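Local coordinates for protein type I modular polyketide synthase (Streptomyces albus subsp. albus, PDB 6IYR) that probably loads a malonyl-type extender unit from its coenzyme A thioester onto the acyl carrier protein during salinomycin polyketide assembly, at residues S273-G276 / E277-L281; F434-S437 / L438-W442. One frame throughout, in Å; residues are numbered along the deposited sequence.

Contact 1: S273-G276 / E277-L281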
loop_
_atom_site.group_PDB
_atom_site.type_symbol
_atom_site.label_atom_id
_atom_site.label_comp_id
_atom_site.label_asym_id
_atom_site.label_seq_id
_atom_site.Cartn_x
_atom_site.Cartn_y
_atom_site.Cartn_z
ATOM N N SER A 273 8.481 -3.259 29.564
ATOM C CA SER A 273 8.028 -4.251 30.532
ATOM C C SER A 273 7.676 -3.618 31.896
ATOM O O SER A 273 6.667 -3.938 32.521
ATOM C CB SER A 273 9.156 -5.276 30.758
ATOM O OG SER A 273 8.676 -6.255 31.647
ATOM N N ALA A 274 8.495 -2.655 32.268
ATOM C CA ALA A 274 8.337 -1.819 33.457
ATOM C C ALA A 274 6.982 -1.142 33.583
ATOM O O ALA A 274 6.475 -1.003 34.668
ATOM C CB ALA A 274 9.435 -0.769 33.478
ATOM N N TRP A 275 6.364 -0.770 32.477
ATOM C CA TRP A 275 5.096 -0.071 32.563
ATOM C C TRP A 275 3.923 -1.004 32.654
ATOM O O TRP A 275 2.787 -0.556 32.805
ATOM C CB TRP A 275 4.933 0.836 31.326
ATOM C CG TRP A 275 5.699 2.125 31.407
ATOM C CD1 TRP A 275 5.228 3.302 31.889
ATOM C CD2 TRP A 275 7.067 2.368 31.040
ATOM N NE1 TRP A 275 6.190 4.254 31.839
ATOM C CE2 TRP A 275 7.317 3.727 31.275
ATOM C CE3 TRP A 275 8.064 1.599 30.441
ATOM C CZ2 TRP A 275 8.517 4.331 30.950
ATOM C CZ3 TRP A 275 9.249 2.204 30.100
ATOM C CH2 TRP A 275 9.469 3.554 30.360
ATOM N N GLY A 276 4.111 -2.265 32.296
ATOM C CA GLY A 276 3.007 -3.219 32.428
ATOM C C GLY A 276 1.901 -2.944 31.438
ATOM O O GLY A 276 2.147 -2.449 30.327
ATOM N N GLU A 277 0.664 -3.095 31.889
ATOM C CA GLU A 277 -0.495 -2.836 31.025
ATOM C C GLU A 277 -0.699 -1.390 30.550
ATOM O O GLU A 277 -1.648 -1.106 29.828
ATOM C CB GLU A 277 -1.806 -3.282 31.651
ATOM C CG GLU A 277 -1.691 -4.079 32.921
ATOM C CD GLU A 277 -1.243 -5.473 32.648
ATOM O OE1 GLU A 277 -1.149 -6.251 33.616
ATOM O OE2 GLU A 277 -0.949 -5.761 31.464
ATOM N N ARG A 278 0.146 -0.481 30.988
ATOM C CA ARG A 278 0.057 0.896 30.550
ATOM C C ARG A 278 0.644 1.096 29.141
ATOM O O ARG A 278 0.443 2.130 28.545
ATOM C CB ARG A 278 0.726 1.835 31.548
ATOM C CG ARG A 278 0.169 1.775 32.953
ATOM C CD ARG A 278 0.854 2.789 33.846
ATOM N NE ARG A 278 0.523 4.130 33.435
ATOM C CZ ARG A 278 1.370 5.141 33.404
ATOM N NH1 ARG A 278 0.953 6.319 32.995
ATOM N NH2 ARG A 278 2.623 4.973 33.773
ATOM N N LEU A 279 1.390 0.106 28.659
ATOM C CA LEU A 279 2.046 0.116 27.351
ATOM C C LEU A 279 1.901 -1.266 26.735
ATOM O O LEU A 279 1.602 -2.222 27.436
ATOM C CB LEU A 279 3.539 0.427 27.443
ATOM C CG LEU A 279 3.924 1.830 27.887
ATOM C CD1 LEU A 279 5.429 1.968 27.925
ATOM C CD2 LEU A 279 3.301 2.910 26.997
ATOM N N ALA A 280 1.992 -1.346 25.417
ATOM C CA ALA A 280 1.939 -2.629 24.741
ATOM C C ALA A 280 2.773 -2.529 23.478
ATOM O O ALA A 280 2.918 -1.450 22.873
ATOM C CB ALA A 280 0.503 -3.009 24.427
ATOM N N LEU A 281 3.353 -3.649 23.079
ATOM C CA LEU A 281 4.011 -3.731 21.778
ATOM C C LEU A 281 2.970 -3.856 20.662
ATOM O O LEU A 281 2.290 -4.877 20.522
ATOM C CB LEU A 281 4.990 -4.904 21.741
ATOM C CG LEU A 281 5.755 -4.956 20.401
ATOM C CD1 LEU A 281 6.512 -3.676 20.094
ATOM C CD2 LEU A 281 6.710 -6.127 20.452
#
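Trp275 and Leu279 make the tight part of this contact. Leu279 CD1 packs obliquely over the margin of the Trp275 indole, 3.5 Å from CG. Leu279 CG also comes within 3.7 Å of Trp275 CB. In both residues CG is anti to the carbonyl carbon (chi1 -79° in Trp275), which brings the two side chains alongside each other. Leu279 is buried, and beyond the segments it packs on Ala298, Val292 and Ile272.

Arg278 approaches the same indole at its edge. Its NH2 lies in the ring plane, 3.6 Å from Trp275 CD1. The ring and guanidinium planes are 45° apart, so they do not stack. Glu301 holds both groups: its OE1 takes a hydrogen bond from Trp275 NE1 and forms a salt bridge with Arg278 NH2.

Two backbone bonds cross the contact, each to a carbonyl three residues back. Arg278 N donates to Trp275 O at 3.2 Å. Leu279 N donates to Gly276 O at 3.1 Å.

The other side is loose and exposed. Glu277 lies there, and its CB leads off from the turn. Its side chain touches Pro325. Gly276 has positive phi and is the first residue to leave the helical conformation. Its N bonds to Ser273 O at 3.1 Å and closes a type I beta turn, part of a helix-to-strand connection in the acyltransferase domain.

Contact 2: F434-S437 / L438-W442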
loop_
_atom_site.group_PDB
_atom_site.type_symbol
_atom_site.label_atom_id
_atom_site.label_comp_id
_atom_site.label_asym_id
_atom_site.label_seq_id
_atom_site.Cartn_x
_atom_site.Cartn_y
_atom_site.Cartn_z
ATOM N N PHE A 434 0.239 7.124 -10.496
ATOM C CA PHE A 434 -0.013 5.708 -10.602
ATOM C C PHE A 434 0.823 5.148 -11.746
ATOM O O PHE A 434 1.532 4.177 -11.567
ATOM C CB PHE A 434 -1.512 5.458 -10.802
ATOM C CG PHE A 434 -1.993 4.118 -10.260
ATOM C CD1 PHE A 434 -1.288 2.942 -10.513
ATOM C CD2 PHE A 434 -3.182 4.021 -9.567
ATOM C CE1 PHE A 434 -1.742 1.711 -10.045
ATOM C CE2 PHE A 434 -3.638 2.796 -9.100
ATOM C CZ PHE A 434 -2.910 1.645 -9.328
ATOM N N LEU A 435 0.806 5.807 -12.904
ATOM C CA LEU A 435 1.607 5.346 -14.039
ATOM C C LEU A 435 3.029 5.267 -13.651
ATOM O O LEU A 435 3.752 4.344 -14.057
ATOM C CB LEU A 435 1.517 6.314 -15.232
ATOM C CG LEU A 435 0.550 5.949 -16.336
ATOM C CD1 LEU A 435 0.607 7.012 -17.432
ATOM C CD2 LEU A 435 0.875 4.577 -16.903
ATOM N N THR A 436 3.514 6.256 -12.927
ATOM C CA THR A 436 4.902 6.164 -12.563
ATOM C C THR A 436 5.202 5.039 -11.569
ATOM O O THR A 436 6.224 4.339 -11.687
ATOM C CB THR A 436 5.609 7.510 -12.276
ATOM O OG1 THR A 436 6.425 7.417 -11.120
ATOM C CG2 THR A 436 4.708 8.668 -12.225
ATOM N N SER A 437 4.213 4.699 -10.755
ATOM C CA SER A 437 4.325 3.497 -9.918
ATOM C C SER A 437 4.339 2.211 -10.726
ATOM O O SER A 437 5.161 1.360 -10.462
ATOM C CB SER A 437 3.222 3.473 -8.867
ATOM O OG SER A 437 3.470 4.516 -7.922
ATOM N N LEU A 438 3.422 2.063 -11.677
ATOM C CA LEU A 438 3.478 0.951 -12.602
ATOM C C LEU A 438 4.842 0.848 -13.316
ATOM O O LEU A 438 5.366 -0.245 -13.494
ATOM C CB LEU A 438 2.385 1.066 -13.645
ATOM C CG LEU A 438 0.959 1.074 -13.135
ATOM C CD1 LEU A 438 0.049 1.490 -14.278
ATOM C CD2 LEU A 438 0.557 -0.309 -12.640
ATOM N N ALA A 439 5.417 1.978 -13.718
ATOM C CA ALA A 439 6.717 1.964 -14.401
ATOM C C ALA A 439 7.818 1.427 -13.531
ATOM O O ALA A 439 8.651 0.647 -13.990
ATOM C CB ALA A 439 7.087 3.370 -14.852
ATOM N N GLU A 440 7.925 1.946 -12.314
ATOM C CA GLU A 440 8.919 1.434 -11.370
ATOM C C GLU A 440 8.776 -0.056 -11.232
ATOM O O GLU A 440 9.762 -0.796 -11.189
ATOM C CB GLU A 440 8.740 2.011 -9.980
ATOM C CG GLU A 440 9.038 3.477 -9.874
ATOM C CD GLU A 440 8.483 4.057 -8.600
ATOM O OE1 GLU A 440 8.601 3.375 -7.548
ATOM O OE2 GLU A 440 7.890 5.154 -8.679
ATOM N N ALA A 441 7.550 -0.481 -11.040
ATOM C CA ALA A 441 7.313 -1.913 -10.866
ATOM C C ALA A 441 7.834 -2.670 -12.075
ATOM O O ALA A 441 8.574 -3.642 -11.950
ATOM C CB ALA A 441 5.843 -2.184 -10.706
ATOM N N TRP A 442 7.353 -2.278 -13.243
ATOM C CA TRP A 442 7.727 -2.949 -14.491
ATOM C C TRP A 442 9.243 -2.983 -14.682
ATOM O O TRP A 442 9.803 -4.024 -15.019
ATOM C CB TRP A 442 7.023 -2.288 -15.680
ATOM C CG TRP A 442 7.353 -2.926 -16.957
ATOM C CD1 TRP A 442 6.757 -4.016 -17.493
ATOM C CD2 TRP A 442 8.429 -2.570 -17.848
ATOM N NE1 TRP A 442 7.401 -4.382 -18.651
ATOM C CE2 TRP A 442 8.393 -3.476 -18.920
ATOM C CE3 TRP A 442 9.342 -1.511 -17.889
ATOM C CZ2 TRP A 442 9.252 -3.378 -20.018
ATOM C CZ3 TRP A 442 10.208 -1.416 -18.979
ATOM C CH2 TRP A 442 10.161 -2.352 -20.020
HETATM O O HOH W 1 5.530 6.246 -7.741
#
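This contact is part of the alpha-helix 431-443 of the acyltransferase domain, and four i to i+4 backbone bonds run along it. Leu438 N reaches Phe434 O at 2.8 Å. Ala439 N, Glu440 N and Ala441 N repeat the i to i+4 pattern with the carbonyls of Leu435, Thr436 and Ser437.

Two apolar side chains meet Leu438. Its CG lies at the edge of the Phe434 ring, near the ring plane, 3.9 Å from Phe434 CD1. Phe434 has CG anti to its backbone N (chi1 -151°), which sets the ring beside Leu438. Leu435 CD2 touches Leu438 CD1 at 4.1 Å, and these two side chains cross at a slant. Phe434 also packs on helix 188-208, where its ring meets that of Trp206 with the planes about 45° apart. Leu438 and Ala441 touch Trp206 as well. Phe434, Leu438 and Ala441 are buried, with helix 188-208 over them.

Another part of the helix surface is polar. Ser437 is buried, and its hydroxyl is hydrogen-bonded to Thr423 O. The carboxylate of Glu440 extends back along the helix, with OE2 3.6 Å from Thr436 OG1. A water joins Ser437 to Glu440 across one turn. It donates one hydrogen to Ser437 OG at 2.7 Å and the other to Glu440 OE2 at 2.8 Å.

In the fold
From the N terminus, the chain reaches contact 1 first. Contact 1 closes the short turn between helix 265-273 and strand 279-286. That strand belongs to the mixed five-stranded sheet, and helix 296-308 covers the turn. The chain then runs through the strands and helices between residues 287 and 430. Contact 2 comes later, inside helix 431-443, and so it closes no loop. It ties that helix to helix 188-208 and to strands 419-421 and 88-94. The contacts are in series and neither nest nor cross. The centres of contact 1 and contact 2 are about 42 Å apart, on opposite sides of the chain's centre. Contact 1 is at the surface; contact 2 is buried.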